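Local atomic coordinates of carboxypeptidase 1 (Deinococcus radiodurans str. R1, PDB entry 5GIV), a protein that probably removes amino acids one after another from the C-terminus of peptides, as a zinc-dependent M32 metallocarboxypeptidase of broad specificity. Residues Tyr337-Val343 with Lys496-Tyr501; Tyr357-Val361 with Tyr422-Asn426. All blocks are in the same frame, centred on the assembly; numbering follows the deposited sequence.

Interaction 1: Tyr337-Val343 with Lys496-Tyr501; sequences YRAVNTV and KYGELY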
loop_
_atom_site.group_PDB
_atom_site.type_symbol
_atom_site.label_atom_id
_atom_site.label_comp_id
_atom_site.label_asym_id
_atom_site.label_seq_id
_atom_site.Cartn_x
_atom_site.Cartn_y
_atom_site.Cartn_z
ATOM N N TYR A 337 -24.858 -8.740 26.061
ATOM C CA TYR A 337 -23.678 -9.124 26.831
ATOM C C TYR A 337 -23.555 -10.638 26.950
ATOM O O TYR A 337 -22.450 -11.186 26.854
ATOM C CB TYR A 337 -23.706 -8.484 28.220
ATOM C CG TYR A 337 -22.814 -9.192 29.217
ATOM C CD1 TYR A 337 -21.439 -9.055 29.172
ATOM C CD2 TYR A 337 -23.359 -10.012 30.200
ATOM C CE1 TYR A 337 -20.624 -9.712 30.078
ATOM C CE2 TYR A 337 -22.557 -10.668 31.115
ATOM C CZ TYR A 337 -21.195 -10.517 31.053
ATOM O OH TYR A 337 -20.403 -11.176 31.965
ATOM N N ARG A 338 -24.665 -11.335 27.173
ATOM C CA ARG A 338 -24.564 -12.784 27.298
ATOM C C ARG A 338 -24.262 -13.438 25.955
ATOM O O ARG A 338 -23.555 -14.449 25.907
ATOM C CB ARG A 338 -25.844 -13.362 27.894
ATOM C CG ARG A 338 -26.214 -12.766 29.235
ATOM C CD ARG A 338 -27.609 -13.207 29.658
ATOM N NE ARG A 338 -27.558 -14.294 30.626
ATOM C CZ ARG A 338 -27.557 -14.104 31.941
ATOM N NH1 ARG A 338 -27.619 -12.866 32.430
ATOM N NH2 ARG A 338 -27.502 -15.144 32.768
ATOM N N ALA A 339 -24.768 -12.867 24.862
ATOM C CA ALA A 339 -24.625 -13.504 23.563
ATOM C C ALA A 339 -23.189 -13.496 23.059
ATOM O O ALA A 339 -22.825 -14.360 22.252
ATOM C CB ALA A 339 -25.534 -12.819 22.549
ATOM N N VAL A 340 -22.358 -12.555 23.517
ATOM C CA VAL A 340 -20.962 -12.513 23.097
ATOM C C VAL A 340 -20.092 -13.430 23.941
ATOM O O VAL A 340 -18.865 -13.422 23.780
ATOM C CB VAL A 340 -20.376 -11.082 23.123
ATOM C CG1 VAL A 340 -21.284 -10.092 22.380
ATOM C CG2 VAL A 340 -20.063 -10.629 24.542
ATOM N N ASN A 341 -20.674 -14.158 24.889
ATOM C CA ASN A 341 -19.944 -15.026 25.803
ATOM C C ASN A 341 -20.497 -16.443 25.790
ATOM O O ASN A 341 -20.557 -17.111 26.826
ATOM C CB ASN A 341 -19.961 -14.474 27.228
ATOM C CG ASN A 341 -19.164 -13.195 27.371
ATOM O OD1 ASN A 341 -17.941 -13.197 27.223
ATOM N ND2 ASN A 341 -19.847 -12.098 27.695
ATOM N N THR A 342 -20.919 -16.933 24.629
ATOM C CA THR A 342 -21.308 -18.330 24.538
ATOM C C THR A 342 -20.078 -19.230 24.486
ATOM O O THR A 342 -18.974 -18.798 24.153
ATOM C CB THR A 342 -22.178 -18.579 23.311
ATOM O OG1 THR A 342 -21.350 -18.604 22.141
ATOM C CG2 THR A 342 -23.305 -17.554 23.185
ATOM N N VAL A 343 -20.291 -20.509 24.794
ATOM C CA VAL A 343 -19.221 -21.501 24.851
ATOM C C VAL A 343 -19.700 -22.766 24.155
ATOM O O VAL A 343 -20.880 -23.113 24.235
ATOM C CB VAL A 343 -18.818 -21.826 26.309
ATOM C CG1 VAL A 343 -17.830 -22.992 26.342
ATOM C CG2 VAL A 343 -18.249 -20.606 27.011
ATOM N N LYS A 496 -16.374 -15.027 35.915
ATOM C CA LYS A 496 -17.227 -14.527 34.843
ATOM C C LYS A 496 -18.251 -15.571 34.409
ATOM O O LYS A 496 -19.452 -15.283 34.328
ATOM C CB LYS A 496 -16.366 -14.094 33.656
ATOM C CG LYS A 496 -17.168 -13.673 32.434
ATOM C CD LYS A 496 -16.238 -13.327 31.274
ATOM C CE LYS A 496 -17.038 -12.900 30.063
ATOM N NZ LYS A 496 -16.168 -12.518 28.936
ATOM N N TYR A 497 -17.793 -16.794 34.134
ATOM C CA TYR A 497 -18.684 -17.822 33.617
ATOM C C TYR A 497 -19.461 -18.511 34.723
ATOM O O TYR A 497 -20.593 -18.950 34.493
ATOM C CB TYR A 497 -17.876 -18.822 32.788
ATOM C CG TYR A 497 -17.484 -18.188 31.477
ATOM C CD1 TYR A 497 -16.298 -17.473 31.352
ATOM C CD2 TYR A 497 -18.342 -18.240 30.381
ATOM C CE1 TYR A 497 -15.966 -16.862 30.160
ATOM C CE2 TYR A 497 -18.023 -17.627 29.192
ATOM C CZ TYR A 497 -16.838 -16.946 29.082
ATOM O OH TYR A 497 -16.536 -16.336 27.891
ATOM N N GLY A 498 -18.903 -18.575 35.931
ATOM C CA GLY A 498 -19.701 -19.009 37.062
ATOM C C GLY A 498 -20.949 -18.168 37.232
ATOM O O GLY A 498 -22.032 -18.697 37.488
ATOM N N GLU A 499 -20.827 -16.853 37.044
ATOM C CA GLU A 499 -21.970 -15.964 37.223
ATOM C C GLU A 499 -22.880 -15.930 35.998
ATOM O O GLU A 499 -24.093 -15.736 36.144
ATOM C CB GLU A 499 -21.486 -14.554 37.562
ATOM C CG GLU A 499 -22.564 -13.654 38.153
ATOM C CD GLU A 499 -23.329 -12.872 37.095
ATOM O OE1 GLU A 499 -22.674 -12.327 36.176
ATOM O OE2 GLU A 499 -24.579 -12.802 37.176
ATOM N N LEU A 500 -22.323 -16.114 34.793
ATOM C CA LEU A 500 -23.143 -16.106 33.584
ATOM C C LEU A 500 -24.051 -17.324 33.522
ATOM O O LEU A 500 -25.230 -17.204 33.170
ATOM C CB LEU A 500 -22.260 -16.051 32.335
ATOM C CG LEU A 500 -21.942 -14.674 31.750
ATOM C CD1 LEU A 500 -20.803 -14.757 30.755
ATOM C CD2 LEU A 500 -23.177 -14.080 31.094
ATOM N N TYR A 501 -23.535 -18.497 33.893
ATOM C CA TYR A 501 -24.246 -19.752 33.696
ATOM C C TYR A 501 -24.706 -20.409 34.990
ATOM O O TYR A 501 -25.239 -21.527 34.941
ATOM C CB TYR A 501 -23.367 -20.731 32.902
ATOM C CG TYR A 501 -23.115 -20.235 31.505
ATOM C CD1 TYR A 501 -22.137 -19.284 31.243
ATOM C CD2 TYR A 501 -23.911 -20.662 30.453
ATOM C CE1 TYR A 501 -21.937 -18.810 29.956
ATOM C CE2 TYR A 501 -23.725 -20.197 29.175
ATOM C CZ TYR A 501 -22.741 -19.274 28.927
ATOM O OH TYR A 501 -22.575 -18.816 27.642
HETATM O O HOH W 1 -20.538 -12.564 34.314
HETATM O O HOH W 2 -16.949 -17.085 25.311
HETATM O O HOH W 3 -23.131 -20.957 25.880
#

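Interaction 2: Tyr357-Val361 with Tyr422-Asn426; sequences YNLHV and YTIGN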
loop_
_atom_site.group_PDB
_atom_site.type_symbol
_atom_site.label_atom_id
_atom_site.label_comp_id
_atom_site.label_asym_id
_atom_site.label_seq_id
_atom_site.Cartn_x
_atom_site.Cartn_y
_atom_site.Cartn_z
ATOM N N TYR A 357 -10.738 -22.497 24.163
ATOM C CA TYR A 357 -9.702 -22.103 23.212
ATOM C C TYR A 357 -8.402 -22.860 23.453
ATOM O O TYR A 357 -7.790 -23.382 22.514
ATOM C CB TYR A 357 -9.449 -20.594 23.286
ATOM C CG TYR A 357 -8.397 -20.131 22.288
ATOM C CD1 TYR A 357 -7.040 -20.138 22.609
ATOM C CD2 TYR A 357 -8.762 -19.718 21.015
ATOM C CE1 TYR A 357 -6.088 -19.724 21.695
ATOM C CE2 TYR A 357 -7.814 -19.306 20.095
ATOM C CZ TYR A 357 -6.484 -19.315 20.438
ATOM O OH TYR A 357 -5.562 -18.898 19.520
ATOM N N ASN A 358 -7.956 -22.919 24.703
ATOM C CA ASN A 358 -6.627 -23.451 24.971
ATOM C C ASN A 358 -6.507 -24.922 24.598
ATOM O O ASN A 358 -5.402 -25.388 24.298
ATOM C CB ASN A 358 -6.277 -23.215 26.440
ATOM C CG ASN A 358 -6.264 -21.738 26.790
ATOM O OD1 ASN A 358 -5.691 -20.928 26.071
ATOM N ND2 ASN A 358 -6.915 -21.378 27.881
ATOM N N LEU A 359 -7.622 -25.647 24.540
ATOM C CA LEU A 359 -7.557 -27.044 24.130
ATOM C C LEU A 359 -7.062 -27.188 22.692
ATOM O O LEU A 359 -6.463 -28.212 22.341
ATOM C CB LEU A 359 -8.931 -27.691 24.303
ATOM C CG LEU A 359 -9.447 -27.667 25.741
ATOM C CD1 LEU A 359 -10.905 -28.055 25.798
ATOM C CD2 LEU A 359 -8.617 -28.611 26.600
ATOM N N HIS A 360 -7.297 -26.182 21.845
ATOM C CA HIS A 360 -6.755 -26.229 20.488
ATOM C C HIS A 360 -5.243 -26.030 20.487
ATOM O O HIS A 360 -4.523 -26.701 19.735
ATOM C CB HIS A 360 -7.429 -25.172 19.608
ATOM C CG HIS A 360 -8.907 -25.356 19.448
ATOM N ND1 HIS A 360 -9.468 -25.994 18.361
ATOM C CD2 HIS A 360 -9.941 -24.960 20.226
ATOM C CE1 HIS A 360 -10.783 -25.991 18.483
ATOM N NE2 HIS A 360 -11.096 -25.374 19.607
ATOM N N VAL A 361 -4.749 -25.084 21.292
ATOM C CA VAL A 361 -3.314 -24.826 21.367
ATOM C C VAL A 361 -2.588 -26.045 21.918
ATOM O O VAL A 361 -1.545 -26.457 21.396
ATOM C CB VAL A 361 -3.041 -23.571 22.218
ATOM C CG1 VAL A 361 -1.557 -23.387 22.460
ATOM C CG2 VAL A 361 -3.620 -22.343 21.538
ATOM N N TYR A 422 -0.250 -18.093 21.897
ATOM C CA TYR A 422 -1.659 -17.726 21.997
ATOM C C TYR A 422 -2.187 -17.981 23.403
ATOM O O TYR A 422 -2.933 -17.165 23.957
ATOM C CB TYR A 422 -2.489 -18.502 20.974
ATOM C CG TYR A 422 -2.100 -18.250 19.533
ATOM C CD1 TYR A 422 -2.330 -17.015 18.936
ATOM C CD2 TYR A 422 -1.543 -19.257 18.760
ATOM C CE1 TYR A 422 -1.993 -16.778 17.625
ATOM C CE2 TYR A 422 -1.198 -19.033 17.443
ATOM C CZ TYR A 422 -1.425 -17.788 16.876
ATOM O OH TYR A 422 -1.081 -17.553 15.560
ATOM N N THR A 423 -1.810 -19.113 24.000
ATOM C CA THR A 423 -2.295 -19.427 25.340
ATOM C C THR A 423 -1.570 -18.603 26.390
ATOM O O THR A 423 -2.178 -18.156 27.369
ATOM C CB THR A 423 -2.142 -20.919 25.620
ATOM O OG1 THR A 423 -3.112 -21.641 24.855
ATOM C CG2 THR A 423 -2.334 -21.221 27.103
ATOM N N ILE A 424 -0.278 -18.380 26.187
ATOM C CA ILE A 424 0.459 -17.482 27.060
ATOM C C ILE A 424 -0.192 -16.107 27.066
ATOM O O ILE A 424 -0.334 -15.479 28.117
ATOM C CB ILE A 424 1.939 -17.442 26.627
ATOM C CG1 ILE A 424 2.536 -18.846 26.728
ATOM C CG2 ILE A 424 2.727 -16.443 27.461
ATOM C CD1 ILE A 424 3.937 -18.949 26.180
ATOM N N GLY A 425 -0.607 -15.621 25.896
ATOM C CA GLY A 425 -1.297 -14.342 25.841
ATOM C C GLY A 425 -2.599 -14.356 26.619
ATOM O O GLY A 425 -2.935 -13.389 27.305
ATOM N N ASN A 426 -3.350 -15.451 26.525
ATOM C CA ASN A 426 -4.588 -15.551 27.289
ATOM C C ASN A 426 -4.308 -15.432 28.785
ATOM O O ASN A 426 -5.016 -14.720 29.513
ATOM C CB ASN A 426 -5.295 -16.872 26.987
ATOM C CG ASN A 426 -6.076 -16.842 25.693
ATOM O OD1 ASN A 426 -6.554 -15.789 25.257
ATOM N ND2 ASN A 426 -6.248 -18.015 25.088
#

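Interaction 1: Tyr337-Val343 with Lys496-Tyr501
How a terminal helix can be fastened to a turn is well illustrated where the end of helix 333-339 meets residues 496-501 of the C-terminal helix. Y337 begins the contact: its CE2 packs 3.5 Å from CD2 of L500, while a water accepts from its hydroxyl and donates to K496 O and E499 OE1. R338 lays one face of its guanidinium over L500 CD2, its charge paired with E334. N341, just past the helix, accepts two direct hydrogen bonds from the other segment. Its ND2 donates back to Y337 O (2.9 Å) across the turn, and its OD1 accepts from K496 NZ at 2.6 Å; N341 O accepts from Y501 OH at 2.8 Å. Waters then join T342 O to Y497 OH and V343 N to Y501 OH, and V343 CG2 rests 3.7 Å from Y497 CE2. Beyond the pair, E354 takes both K496 NZ and Y497 OH. Helix 169-193 supplies V190 against V343, Y497 and Y501, and helix 310-323 brings R310 to Y337 and E499.

Interaction 2: Tyr357-Val361 with Tyr422-Asn426
Polar side chains can join two helices in a protein interior when one acceptor serves two donors, and N358 is a clear case. Hydrogen bonds come first: N358 OD1 accepts from T423 OG1 at 2.9 Å and from N426 ND2 at 3.1 Å, so residues three apart on helix 420-439 converge on one carbonyl oxygen; N358 ND2 is satisfied by Y489. Apolar contacts flank this pair of bonds. The edge of the Y357 ring meets the CB of Y422, with CE1 at 3.9 Å, and V361 CG2 lies 4.0 Å from that same CB. Y357 OH comes 3.4 Å from Y422 CB and also hydrogen-bonds to R349; Y422 OH, whose ring leads away, bonds to H409. The axes of the two short segments run roughly antiparallel (148°), with a closest approach of 9.9 Å. Y422 carries the contact to the catalytic centre, its side chain about 5 Å from the zinc ion and touching the metal ligand E296 on helix 292-306. L179 of helix 169-193 packs on N358 and T423.

Taken together, the two contacts show how chemistry can differ with place in the fold. Interaction 2 is buried, its centre about 10 Å from the chain centre and beside the metal site; its two hydrogen bonds run directly between side chains. Interaction 1, centred about 24 Å out and only partly buried, ties the C-terminal helix to the body of the fold through one backbone carbonyl, the side-chain amide of N341, apolar contacts around L500 and three waters, and lies away from the zinc. Their centres are 19 Å apart and they do not touch, yet they share surroundings: helices 333-339 and 357-372 are consecutive, helix 169-193 packs on both contacts, and helix 487-501 supplies Y489 to interaction 2 as well.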